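Local atomic coordinates of tyrosinase (Aspergillus oryzae, PDB entry 6JU7), a protein that probably oxidises L-tyrosine and L-dopa to L-dopaquinone with molecular oxygen at a dicopper centre, a reaction that feeds melanin biosynthesis. Residues Y101-W106 with N327-H332; Q235-Y240 with A357-S362; N334-V339 with P370-H375. The protein carries 1 engineered substitution. One frame throughout, in Å; residues are numbered along the deposited sequence.

Contact 1. Residues Y101-W106 with N327-H332; sequences YTFPTW and NLEAIH. With TYR (tyrosine), chain E.
Phe103 reaches across to helix 328-340 and meets two of its residues in quite different ways, Glu329 with a face of the ring and His332 with an edge. On the face, the ring and the carboxylate of Glu329 lie almost parallel, with 4° between their planes. The Glu329 methylene CG sits over the middle of the ring, 3.8 Å from the Phe103 centroid, in a CH-pi contact. With CG anti to the backbone N (chi1 -170°) and the chain extended beyond it, Glu329 is laid flat along the phenyl group. Asn99 N holds OE2, while Ser303 OG and Thr304 N hold OE1, so the buried carboxylate is satisfied and its rotation fixed.

The far end of the phenyl ring points into His332 in an edge-to-face pair, with centroids 4.5 Å apart and planes at 58°. Phe103 CZ stands over the centre of the imidazole, 3.5 Å from His332 ND1. That nitrogen donates to Glu329 O at 3.1 Å, on a carbonyl lone pair and in the plane of the ring, which fixes how the imidazole is turned. Leu328 CD2 fills in at the edge of the phenyl ring, 3.9 Å from Phe103 CE2, and also rests against Pro104 CG.

His332 is one of the histidines that bind copper in this protein, and the Phe103 ring also meets His107, a histidine of the other copper site. A buried phenylalanine that backs a copper-binding histidine between two helices fits the helical core of the type 3 dicopper centre of tyrosinases.

Contact 2. Residues Q235-Y240 with A357-S362; sequences QSTTKY and AGHMSS. With TYR (tyrosine), chain E.
Thr237 and His359 form the dense part of this contact, where backbone rather than side chain presses on the imidazole. Thr237 CA lies over one ring face, offset toward the rim, and comes within 3.4 Å of His359 CE1. The methyl CG2 of Thr237 follows at 3.9 Å from His359 CD2, while Thr238 brings its own CG2 to the ring edge, in plane, near ND1. Thr238 OG1 stands anti to the backbone N (chi1 178°) and bonds Gly255 O, and this choice is what turns the methyl toward the histidine.

Close by, Thr238 O is gripped from several directions. His359 N donates to Thr238 O at 3.1 Å, nearly along the C=O axis although the bond is bent, with an N-H...O angle of 143°. Gly358 CA adds a CA-H...O contact of 3.3 Å to the same Thr238 O, an approach made where the chain has no side chain.

The segment 357-362 belongs to the loop that carries the chain from strand 356-357 to helix 371-389, and its short 3-10 turn forms part of the substrate pocket: Ser361 O accepts from the amino N of the bound tyrosine at 2.8 Å. One residue earlier, Met360 O holds His336 ND1, a bond consistent with the turn orienting this copper-binding histidine.

Beyond Thr238 O the packing is looser. A water donates to Thr238 O at 2.8 Å and accepts from Met360 N, bridging segments whose side chains do not meet there. Tyr240 starts away from the turn; its hydroxyl bonds Trp338 O, and its side chain packs on helix 258-267 and on Leu259 of the second subunit.

Contact 3. Residues N334-V339 with P370-H375; sequences NVHNWV and PIFWLH. With TYR (tyrosine), chain E.
His336 and His375 supply the aromatic part of this contact, an offset edge-to-face pair in which the edge of His375 is directed at a face of His336. Their centroids are 4.8 Å apart with the planes at 75°, and His375 CD2 comes within 3.4 Å of His336 NE2. Having CG anti to the backbone N (chi1 174°) sends the His375 ring from its own helix across to the other one. Phe372 completes the cluster obliquely: Phe372 CD2 lies at the edge of the His336 ring, 3.7 Å from His336 CE1.

Van der Waals contacts add to these rings. Val335 CG1 presses its methyl against the imidazole of His375, 3.4 Å from His375 CE1, and further along the helix Val339 CG1 and Ile371 CG2 make an apolar contact, meeting tip to tip at 3.9 Å.

Ligand contacts occupy the opposite face of His336. There the phenol ring of the bound tyrosine covers the imidazole, with CZ above its centre and OH 3.3 Å from His336 CE1. The amide of Asn337 reads the other end of the ligand: ND2 donates to OXT at 2.9 Å in a nearly straight bond, and OD1 shares the amino N with Ser361 O. The substrate is thus held at its backbone end while its hydroxyl lies over His336, one of the copper-binding histidines, whose NE2 is hydrogen-bonded to His376 NE2.

Helices 328-340 and 371-389 run nearly antiparallel here, at 150°, with their axes 11.6 Å apart. Trp150, from a loop, covers Val335 and Val339, helix 283-292 packs on Val335 and Trp338, and Trp373 stacks on Tyr114 of helix 103-129.

All three contacts lie within the common central domain of tyrosinase and each touches the bound tyrosine. Contacts 1 and 3 use successive turns of helix 328-340, with centres about 14 Å apart, and follow one another along the chain. Contact 2 is interleaved with both: its first segment falls between those of contact 1, and its second, 357-362, falls, in sequence, between the two segments of contact 3, about 10 Å away centre to centre. Contacts 1 and 2 are the most distant, at about 21 Å between centres, without touching. Distant parts of the sequence thus converge on one pocket, with copper-binding histidines in contacts 1 and 3 and a substrate-binding loop in contact 2.

Contact 1. Residues Y101-W106 with N327-H332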
loop_
_atom_site.group_PDB
_atom_site.type_symbol
_atom_site.label_atom_id
_atom_site.label_comp_id
_atom_site.label_asym_id
_atom_site.label_seq_id
_atom_site.Cartn_x
_atom_site.Cartn_y
_atom_site.Cartn_z
ATOM N N TYR B 101 -16.744 1.431 32.292
ATOM C CA TYR B 101 -17.103 2.839 32.259
ATOM C C TYR B 101 -15.905 3.772 32.386
ATOM O O TYR B 101 -16.022 4.970 32.094
ATOM C CB TYR B 101 -18.159 3.147 33.341
ATOM C CG TYR B 101 -19.284 2.133 33.277
ATOM C CD1 TYR B 101 -20.143 2.157 32.185
ATOM C CD2 TYR B 101 -19.438 1.157 34.242
ATOM C CE1 TYR B 101 -21.161 1.217 32.109
ATOM C CE2 TYR B 101 -20.462 0.225 34.170
ATOM C CZ TYR B 101 -21.325 0.270 33.093
ATOM O OH TYR B 101 -22.345 -0.657 32.990
ATOM N N THR B 102 -14.764 3.214 32.773
ATOM C CA THR B 102 -13.483 3.912 32.782
ATOM C C THR B 102 -12.774 3.818 31.444
ATOM O O THR B 102 -11.621 4.262 31.293
ATOM C CB THR B 102 -12.564 3.327 33.880
ATOM O OG1 THR B 102 -12.623 1.894 33.731
ATOM C CG2 THR B 102 -13.017 3.752 35.263
ATOM N N PHE B 103 -13.426 3.284 30.410
ATOM C CA PHE B 103 -12.800 3.264 29.088
ATOM C C PHE B 103 -12.349 4.652 28.643
ATOM O O PHE B 103 -11.191 4.827 28.209
ATOM C CB PHE B 103 -13.753 2.606 28.070
ATOM C CG PHE B 103 -13.482 2.942 26.621
ATOM C CD1 PHE B 103 -12.432 2.331 25.951
ATOM C CD2 PHE B 103 -14.261 3.852 25.920
ATOM C CE1 PHE B 103 -12.141 2.625 24.636
ATOM C CE2 PHE B 103 -13.977 4.185 24.605
ATOM C CZ PHE B 103 -12.900 3.573 23.975
ATOM N N PRO B 104 -13.202 5.666 28.677
ATOM C CA PRO B 104 -12.781 6.998 28.213
ATOM C C PRO B 104 -11.668 7.603 29.059
ATOM O O PRO B 104 -10.793 8.291 28.524
ATOM C CB PRO B 104 -14.040 7.857 28.330
ATOM C CG PRO B 104 -15.173 6.889 28.391
ATOM C CD PRO B 104 -14.627 5.640 29.039
ATOM N N THR B 105 -11.703 7.393 30.374
ATOM C CA THR B 105 -10.735 8.089 31.229
ATOM C C THR B 105 -9.366 7.417 31.225
ATOM O O THR B 105 -8.334 8.106 31.252
ATOM C CB THR B 105 -11.254 8.244 32.670
ATOM O OG1 THR B 105 -11.711 6.965 33.087
ATOM C CG2 THR B 105 -12.421 9.216 32.704
ATOM N N TRP B 106 -9.341 6.086 31.175
ATOM C CA TRP B 106 -8.068 5.380 31.018
ATOM C C TRP B 106 -7.369 5.863 29.751
ATOM O O TRP B 106 -6.189 6.209 29.737
ATOM C CB TRP B 106 -8.253 3.849 30.979
ATOM C CG TRP B 106 -6.907 3.179 31.026
ATOM C CD1 TRP B 106 -6.251 2.777 32.155
ATOM C CD2 TRP B 106 -6.068 2.845 29.917
ATOM N NE1 TRP B 106 -5.042 2.206 31.822
ATOM C CE2 TRP B 106 -4.915 2.244 30.460
ATOM C CE3 TRP B 106 -6.199 3.009 28.528
ATOM C CZ2 TRP B 106 -3.872 1.796 29.655
ATOM C CZ3 TRP B 106 -5.163 2.565 27.738
ATOM C CH2 TRP B 106 -4.029 1.972 28.302
ATOM N N ASN B 327 -23.246 3.902 21.719
ATOM C CA ASN B 327 -22.329 4.498 22.699
ATOM C C ASN B 327 -20.937 4.729 22.108
ATOM O O ASN B 327 -20.558 4.234 21.045
ATOM C CB ASN B 327 -22.300 3.634 23.962
ATOM C CG ASN B 327 -21.597 2.304 23.760
ATOM O OD1 ASN B 327 -20.378 2.284 23.654
ATOM N ND2 ASN B 327 -22.355 1.215 23.671
ATOM N N LEU B 328 -20.135 5.518 22.812
ATOM C CA LEU B 328 -18.801 5.919 22.398
ATOM C C LEU B 328 -17.920 4.716 22.076
ATOM O O LEU B 328 -17.224 4.690 21.057
ATOM C CB LEU B 328 -18.136 6.699 23.552
ATOM C CG LEU B 328 -16.699 7.163 23.275
ATOM C CD1 LEU B 328 -16.706 8.309 22.273
ATOM C CD2 LEU B 328 -16.015 7.564 24.575
ATOM N N GLU B 329 -17.921 3.748 22.982
ATOM C CA GLU B 329 -17.013 2.610 22.859
ATOM C C GLU B 329 -17.382 1.741 21.666
ATOM O O GLU B 329 -16.518 1.275 20.922
ATOM C CB GLU B 329 -16.981 1.802 24.163
ATOM C CG GLU B 329 -15.865 0.762 24.146
ATOM C CD GLU B 329 -15.739 -0.007 25.442
ATOM O OE1 GLU B 329 -16.550 0.168 26.381
ATOM O OE2 GLU B 329 -14.794 -0.823 25.508
ATOM N N ALA B 330 -18.683 1.585 21.445
ATOM C CA ALA B 330 -19.161 0.837 20.290
ATOM C C ALA B 330 -18.807 1.498 18.974
ATOM O O ALA B 330 -18.417 0.808 18.021
ATOM C CB ALA B 330 -20.669 0.643 20.412
ATOM N N ILE B 331 -18.947 2.820 18.875
ATOM C CA ILE B 331 -18.480 3.494 17.661
ATOM C C ILE B 331 -16.975 3.299 17.496
ATOM O O ILE B 331 -16.512 2.952 16.390
ATOM C CB ILE B 331 -18.854 4.997 17.683
ATOM C CG1 ILE B 331 -20.361 5.219 17.707
ATOM C CG2 ILE B 331 -18.183 5.716 16.521
ATOM C CD1 ILE B 331 -20.853 6.634 17.865
ATOM N N HIS B 332 -16.225 3.481 18.568
ATOM C CA HIS B 332 -14.768 3.312 18.540
ATOM C C HIS B 332 -14.388 1.914 18.080
ATOM O O HIS B 332 -13.420 1.724 17.339
ATOM C CB HIS B 332 -14.178 3.693 19.900
ATOM C CG HIS B 332 -13.117 2.823 20.469
ATOM N ND1 HIS B 332 -13.414 1.610 21.079
ATOM C CD2 HIS B 332 -11.781 2.976 20.607
ATOM C CE1 HIS B 332 -12.301 1.061 21.517
ATOM N NE2 HIS B 332 -11.286 1.861 21.245
HETATM N N TYR E . -12.130 -5.836 17.289
HETATM C CA TYR E . -12.912 -5.153 18.315
HETATM C C TYR E . -14.394 -5.509 18.167
HETATM O O TYR E . -15.144 -5.269 19.128
HETATM C CB TYR E . -12.748 -3.642 18.254
HETATM C CG TYR E . -11.474 -3.063 18.826
HETATM C CD1 TYR E . -11.511 -2.307 19.995
HETATM C CD2 TYR E . -10.245 -3.230 18.208
HETATM C CE1 TYR E . -10.361 -1.759 20.536
HETATM C CE2 TYR E . -9.088 -2.687 18.731
HETATM C CZ TYR E . -9.147 -1.944 19.897
HETATM O OH TYR E . -7.997 -1.405 20.411
HETATM O OXT TYR E . -14.765 -6.019 17.093
#

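Contact 2. Residues Q235-Y240 with A357-S362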
loop_
_atom_site.group_PDB
_atom_site.type_symbol
_atom_site.label_atom_id
_atom_site.label_comp_id
_atom_site.label_asym_id
_atom_site.label_seq_id
_atom_site.Cartn_x
_atom_site.Cartn_y
_atom_site.Cartn_z
ATOM N N GLN B 235 6.683 -7.829 10.342
ATOM C CA GLN B 235 7.715 -6.877 10.722
ATOM C C GLN B 235 7.083 -5.492 10.886
ATOM O O GLN B 235 7.452 -4.774 11.811
ATOM C CB GLN B 235 8.834 -6.861 9.688
ATOM C CG GLN B 235 9.949 -5.879 10.042
ATOM C CD GLN B 235 11.112 -6.044 9.066
ATOM O OE1 GLN B 235 11.493 -7.172 8.751
ATOM N NE2 GLN B 235 11.616 -4.931 8.585
ATOM N N SER B 236 6.176 -5.139 9.975
ATOM C CA SER B 236 5.478 -3.869 10.034
ATOM C C SER B 236 4.011 -4.025 10.414
ATOM O O SER B 236 3.360 -5.025 10.107
ATOM C CB SER B 236 5.540 -3.216 8.644
ATOM O OG SER B 236 4.850 -1.982 8.593
ATOM N N THR B 237 3.457 -3.007 11.067
ATOM C CA THR B 237 2.007 -2.905 11.163
ATOM C C THR B 237 1.399 -2.830 9.765
ATOM O O THR B 237 2.043 -2.355 8.818
ATOM C CB THR B 237 1.597 -1.706 12.034
ATOM O OG1 THR B 237 2.106 -0.472 11.502
ATOM C CG2 THR B 237 2.134 -1.841 13.461
ATOM N N THR B 238 0.167 -3.313 9.620
ATOM C CA THR B 238 -0.538 -3.255 8.331
ATOM C C THR B 238 -2.001 -2.886 8.567
ATOM O O THR B 238 -2.565 -3.162 9.632
ATOM C CB THR B 238 -0.400 -4.595 7.593
ATOM O OG1 THR B 238 -1.123 -4.575 6.346
ATOM C CG2 THR B 238 -0.953 -5.759 8.390
ATOM N N LYS B 239 -2.589 -2.258 7.551
ATOM C CA LYS B 239 -4.028 -2.053 7.430
ATOM C C LYS B 239 -4.493 -2.964 6.292
ATOM O O LYS B 239 -4.081 -2.717 5.148
ATOM C CB LYS B 239 -4.380 -0.597 7.123
ATOM C CG LYS B 239 -3.911 0.399 8.192
ATOM C CD LYS B 239 -3.964 1.817 7.623
ATOM C CE LYS B 239 -3.452 2.908 8.549
ATOM N NZ LYS B 239 -2.056 2.638 9.004
ATOM N N TYR B 240 -5.276 -3.989 6.590
ATOM C CA TYR B 240 -5.890 -4.933 5.672
ATOM C C TYR B 240 -4.930 -5.909 5.013
ATOM O O TYR B 240 -5.394 -6.720 4.198
ATOM C CB TYR B 240 -6.700 -4.217 4.556
ATOM C CG TYR B 240 -8.015 -3.643 5.044
ATOM C CD1 TYR B 240 -8.035 -2.424 5.713
ATOM C CD2 TYR B 240 -9.219 -4.322 4.873
ATOM C CE1 TYR B 240 -9.233 -1.897 6.172
ATOM C CE2 TYR B 240 -10.413 -3.787 5.331
ATOM C CZ TYR B 240 -10.418 -2.573 5.981
ATOM O OH TYR B 240 -11.616 -2.065 6.444
ATOM N N ALA B 357 -7.067 -8.300 6.985
ATOM C CA ALA B 357 -6.974 -8.007 8.414
ATOM C C ALA B 357 -5.699 -7.241 8.735
ATOM O O ALA B 357 -4.702 -7.300 8.016
ATOM C CB ALA B 357 -7.000 -9.292 9.239
ATOM N N GLY B 358 -5.722 -6.549 9.870
ATOM C CA GLY B 358 -4.561 -5.737 10.243
ATOM C C GLY B 358 -4.641 -5.287 11.674
ATOM O O GLY B 358 -5.648 -5.521 12.379
ATOM N N HIS B 359 -3.562 -4.652 12.144
ATOM C CA HIS B 359 -3.377 -4.423 13.565
ATOM C C HIS B 359 -4.511 -3.684 14.255
ATOM O O HIS B 359 -4.871 -4.037 15.401
ATOM C CB HIS B 359 -2.056 -3.645 13.750
ATOM C CG HIS B 359 -0.900 -4.554 13.433
ATOM N ND1 HIS B 359 -0.631 -4.990 12.159
ATOM C CD2 HIS B 359 0.054 -5.083 14.238
ATOM C CE1 HIS B 359 0.437 -5.769 12.209
ATOM N NE2 HIS B 359 0.876 -5.845 13.453
ATOM N N MET B 360 -5.046 -2.625 13.645
ATOM C CA MET B 360 -6.024 -1.780 14.347
ATOM C C MET B 360 -7.298 -2.519 14.731
ATOM O O MET B 360 -8.026 -2.040 15.602
ATOM C CB MET B 360 -6.332 -0.529 13.515
ATOM C CG MET B 360 -5.344 0.610 13.779
ATOM S SD MET B 360 -5.663 1.463 15.342
ATOM C CE MET B 360 -7.104 2.427 14.821
ATOM N N SER B 361 -7.582 -3.670 14.108
ATOM C CA SER B 361 -8.792 -4.412 14.463
ATOM C C SER B 361 -8.612 -5.323 15.664
ATOM O O SER B 361 -9.588 -5.970 16.051
ATOM C CB SER B 361 -9.246 -5.251 13.258
ATOM O OG SER B 361 -8.438 -6.407 13.121
ATOM N N SER B 362 -7.417 -5.418 16.228
ATOM C CA SER B 362 -7.136 -6.420 17.262
ATOM C C SER B 362 -6.630 -5.746 18.527
ATOM O O SER B 362 -5.567 -5.128 18.513
ATOM C CB SER B 362 -6.095 -7.407 16.715
ATOM O OG SER B 362 -5.685 -8.340 17.711
HETATM N N TYR E . -12.130 -5.836 17.289
HETATM C CA TYR E . -12.912 -5.153 18.315
HETATM C C TYR E . -14.394 -5.509 18.167
HETATM O O TYR E . -15.144 -5.269 19.128
HETATM C CB TYR E . -12.748 -3.642 18.254
HETATM C CG TYR E . -11.474 -3.063 18.826
HETATM C CD1 TYR E . -11.511 -2.307 19.995
HETATM C CD2 TYR E . -10.245 -3.230 18.208
HETATM C CE1 TYR E . -10.361 -1.759 20.536
HETATM C CE2 TYR E . -9.088 -2.687 18.731
HETATM C CZ TYR E . -9.147 -1.944 19.897
HETATM O OH TYR E . -7.997 -1.405 20.411
HETATM O OXT TYR E . -14.765 -6.019 17.093
HETATM O O HOH W 1 -3.861 -1.356 11.363
#

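Contact 3. Residues N334-V339 with P370-H375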
loop_
_atom_site.group_PDB
_atom_site.type_symbol
_atom_site.label_atom_id
_atom_site.label_comp_id
_atom_site.label_asym_id
_atom_site.label_seq_id
_atom_site.Cartn_x
_atom_site.Cartn_y
_atom_site.Cartn_z
ATOM N N ASN B 334 -16.070 -0.134 16.081
ATOM C CA ASN B 334 -16.280 -0.208 14.635
ATOM C C ASN B 334 -15.191 0.542 13.881
ATOM O O ASN B 334 -14.683 -0.004 12.898
ATOM C CB ASN B 334 -17.663 0.335 14.251
ATOM C CG ASN B 334 -18.765 -0.668 14.545
ATOM O OD1 ASN B 334 -18.923 -1.599 13.763
ATOM N ND2 ASN B 334 -19.490 -0.494 15.636
ATOM N N VAL B 335 -14.843 1.753 14.319
ATOM C CA VAL B 335 -13.793 2.461 13.571
ATOM C C VAL B 335 -12.490 1.680 13.604
ATOM O O VAL B 335 -11.782 1.620 12.595
ATOM C CB VAL B 335 -13.617 3.893 14.094
ATOM C CG1 VAL B 335 -12.452 4.608 13.425
ATOM C CG2 VAL B 335 -14.923 4.668 13.913
ATOM N N HIS B 336 -12.143 1.047 14.726
ATOM C CA HIS B 336 -10.948 0.213 14.787
ATOM C C HIS B 336 -10.983 -0.883 13.734
ATOM O O HIS B 336 -9.994 -1.098 13.037
ATOM C CB HIS B 336 -10.831 -0.440 16.175
ATOM C CG HIS B 336 -9.981 0.320 17.148
ATOM N ND1 HIS B 336 -8.610 0.211 17.167
ATOM C CD2 HIS B 336 -10.283 1.200 18.131
ATOM C CE1 HIS B 336 -8.098 0.990 18.120
ATOM N NE2 HIS B 336 -9.109 1.611 18.726
ATOM N N ASN B 337 -12.115 -1.594 13.663
ATOM C CA ASN B 337 -12.226 -2.679 12.683
ATOM C C ASN B 337 -12.102 -2.138 11.271
ATOM O O ASN B 337 -11.447 -2.745 10.405
ATOM C CB ASN B 337 -13.562 -3.393 12.871
ATOM C CG ASN B 337 -13.629 -4.212 14.142
ATOM O OD1 ASN B 337 -12.604 -4.646 14.678
ATOM N ND2 ASN B 337 -14.830 -4.469 14.649
ATOM N N TRP B 338 -12.708 -0.973 11.023
ATOM C CA TRP B 338 -12.738 -0.482 9.640
ATOM C C TRP B 338 -11.399 0.064 9.193
ATOM O O TRP B 338 -11.099 0.059 8.003
ATOM C CB TRP B 338 -13.806 0.626 9.491
ATOM C CG TRP B 338 -15.185 0.116 9.796
ATOM C CD1 TRP B 338 -15.590 -1.201 9.803
ATOM C CD2 TRP B 338 -16.335 0.893 10.144
ATOM N NE1 TRP B 338 -16.928 -1.283 10.144
ATOM C CE2 TRP B 338 -17.400 -0.006 10.350
ATOM C CE3 TRP B 338 -16.569 2.261 10.302
ATOM C CZ2 TRP B 338 -18.683 0.417 10.702
ATOM C CZ3 TRP B 338 -17.834 2.690 10.652
ATOM C CH2 TRP B 338 -18.867 1.771 10.851
ATOM N N VAL B 339 -10.616 0.590 10.129
ATOM C CA VAL B 339 -9.273 1.046 9.794
ATOM C C VAL B 339 -8.317 -0.118 9.606
ATOM O O VAL B 339 -7.518 -0.144 8.670
ATOM C CB VAL B 339 -8.758 2.019 10.878
ATOM C CG1 VAL B 339 -7.269 2.314 10.655
ATOM C CG2 VAL B 339 -9.583 3.296 10.885
ATOM N N PRO B 370 0.520 3.710 14.285
ATOM C CA PRO B 370 0.482 5.102 14.742
ATOM C C PRO B 370 -0.871 5.787 14.623
ATOM O O PRO B 370 -1.105 6.793 15.338
ATOM C CB PRO B 370 1.548 5.780 13.846
ATOM C CG PRO B 370 2.489 4.667 13.496
ATOM C CD PRO B 370 1.621 3.441 13.350
ATOM N N ILE B 371 -1.782 5.320 13.760
ATOM C CA ILE B 371 -3.101 5.974 13.701
ATOM C C ILE B 371 -3.885 5.721 14.980
ATOM O O ILE B 371 -4.809 6.500 15.279
ATOM C CB ILE B 371 -3.934 5.537 12.473
ATOM C CG1 ILE B 371 -5.096 6.497 12.183
ATOM C CG2 ILE B 371 -4.401 4.097 12.635
ATOM C CD1 ILE B 371 -5.831 6.309 10.890
ATOM N N PHE B 372 -3.573 4.667 15.723
ATOM C CA PHE B 372 -4.236 4.408 16.999
ATOM C C PHE B 372 -4.374 5.686 17.823
ATOM O O PHE B 372 -5.440 5.976 18.369
ATOM C CB PHE B 372 -3.408 3.388 17.786
ATOM C CG PHE B 372 -3.939 3.123 19.173
ATOM C CD1 PHE B 372 -3.537 3.897 20.251
ATOM C CD2 PHE B 372 -4.825 2.064 19.381
ATOM C CE1 PHE B 372 -4.031 3.657 21.519
ATOM C CE2 PHE B 372 -5.334 1.817 20.650
ATOM C CZ PHE B 372 -4.902 2.590 21.715
ATOM N N TRP B 373 -3.257 6.403 17.987
ATOM C CA TRP B 373 -3.211 7.527 18.923
ATOM C C TRP B 373 -4.061 8.681 18.410
ATOM O O TRP B 373 -4.637 9.411 19.210
ATOM C CB TRP B 373 -1.751 7.961 19.124
ATOM C CG TRP B 373 -0.866 6.779 19.406
ATOM C CD1 TRP B 373 -0.180 6.022 18.516
ATOM C CD2 TRP B 373 -0.568 6.236 20.705
ATOM N NE1 TRP B 373 0.525 5.027 19.169
ATOM C CE2 TRP B 373 0.298 5.143 20.511
ATOM C CE3 TRP B 373 -0.965 6.578 22.002
ATOM C CZ2 TRP B 373 0.784 4.382 21.573
ATOM C CZ3 TRP B 373 -0.484 5.817 23.058
ATOM C CH2 TRP B 373 0.384 4.733 22.840
ATOM N N LEU B 374 -4.134 8.830 17.090
ATOM C CA LEU B 374 -4.917 9.920 16.480
ATOM C C LEU B 374 -6.415 9.629 16.578
ATOM O O LEU B 374 -7.249 10.517 16.781
ATOM C CB LEU B 374 -4.488 10.061 15.015
ATOM C CG LEU B 374 -2.993 10.261 14.754
ATOM C CD1 LEU B 374 -2.722 10.380 13.251
ATOM C CD2 LEU B 374 -2.456 11.465 15.517
ATOM N N HIS B 375 -6.772 8.369 16.436
ATOM C CA HIS B 375 -8.146 7.910 16.637
ATOM C C HIS B 375 -8.523 8.114 18.096
ATOM O O HIS B 375 -9.555 8.714 18.390
ATOM C CB HIS B 375 -8.198 6.424 16.271
ATOM C CG HIS B 375 -9.516 5.785 16.563
ATOM N ND1 HIS B 375 -10.733 6.341 16.251
ATOM C CD2 HIS B 375 -9.791 4.584 17.127
ATOM C CE1 HIS B 375 -11.701 5.536 16.642
ATOM N NE2 HIS B 375 -11.150 4.453 17.157
HETATM N N TYR E . -12.130 -5.836 17.289
HETATM C CA TYR E . -12.912 -5.153 18.315
HETATM C C TYR E . -14.394 -5.509 18.167
HETATM O O TYR E . -15.144 -5.269 19.128
HETATM C CB TYR E . -12.748 -3.642 18.254
HETATM C CG TYR E . -11.474 -3.063 18.826
HETATM C CD1 TYR E . -11.511 -2.307 19.995
HETATM C CD2 TYR E . -10.245 -3.230 18.208
HETATM C CE1 TYR E . -10.361 -1.759 20.536
HETATM C CE2 TYR E . -9.088 -2.687 18.731
HETATM C CZ TYR E . -9.147 -1.944 19.897
HETATM O OH TYR E . -7.997 -1.405 20.411
HETATM O OXT TYR E . -14.765 -6.019 17.093
#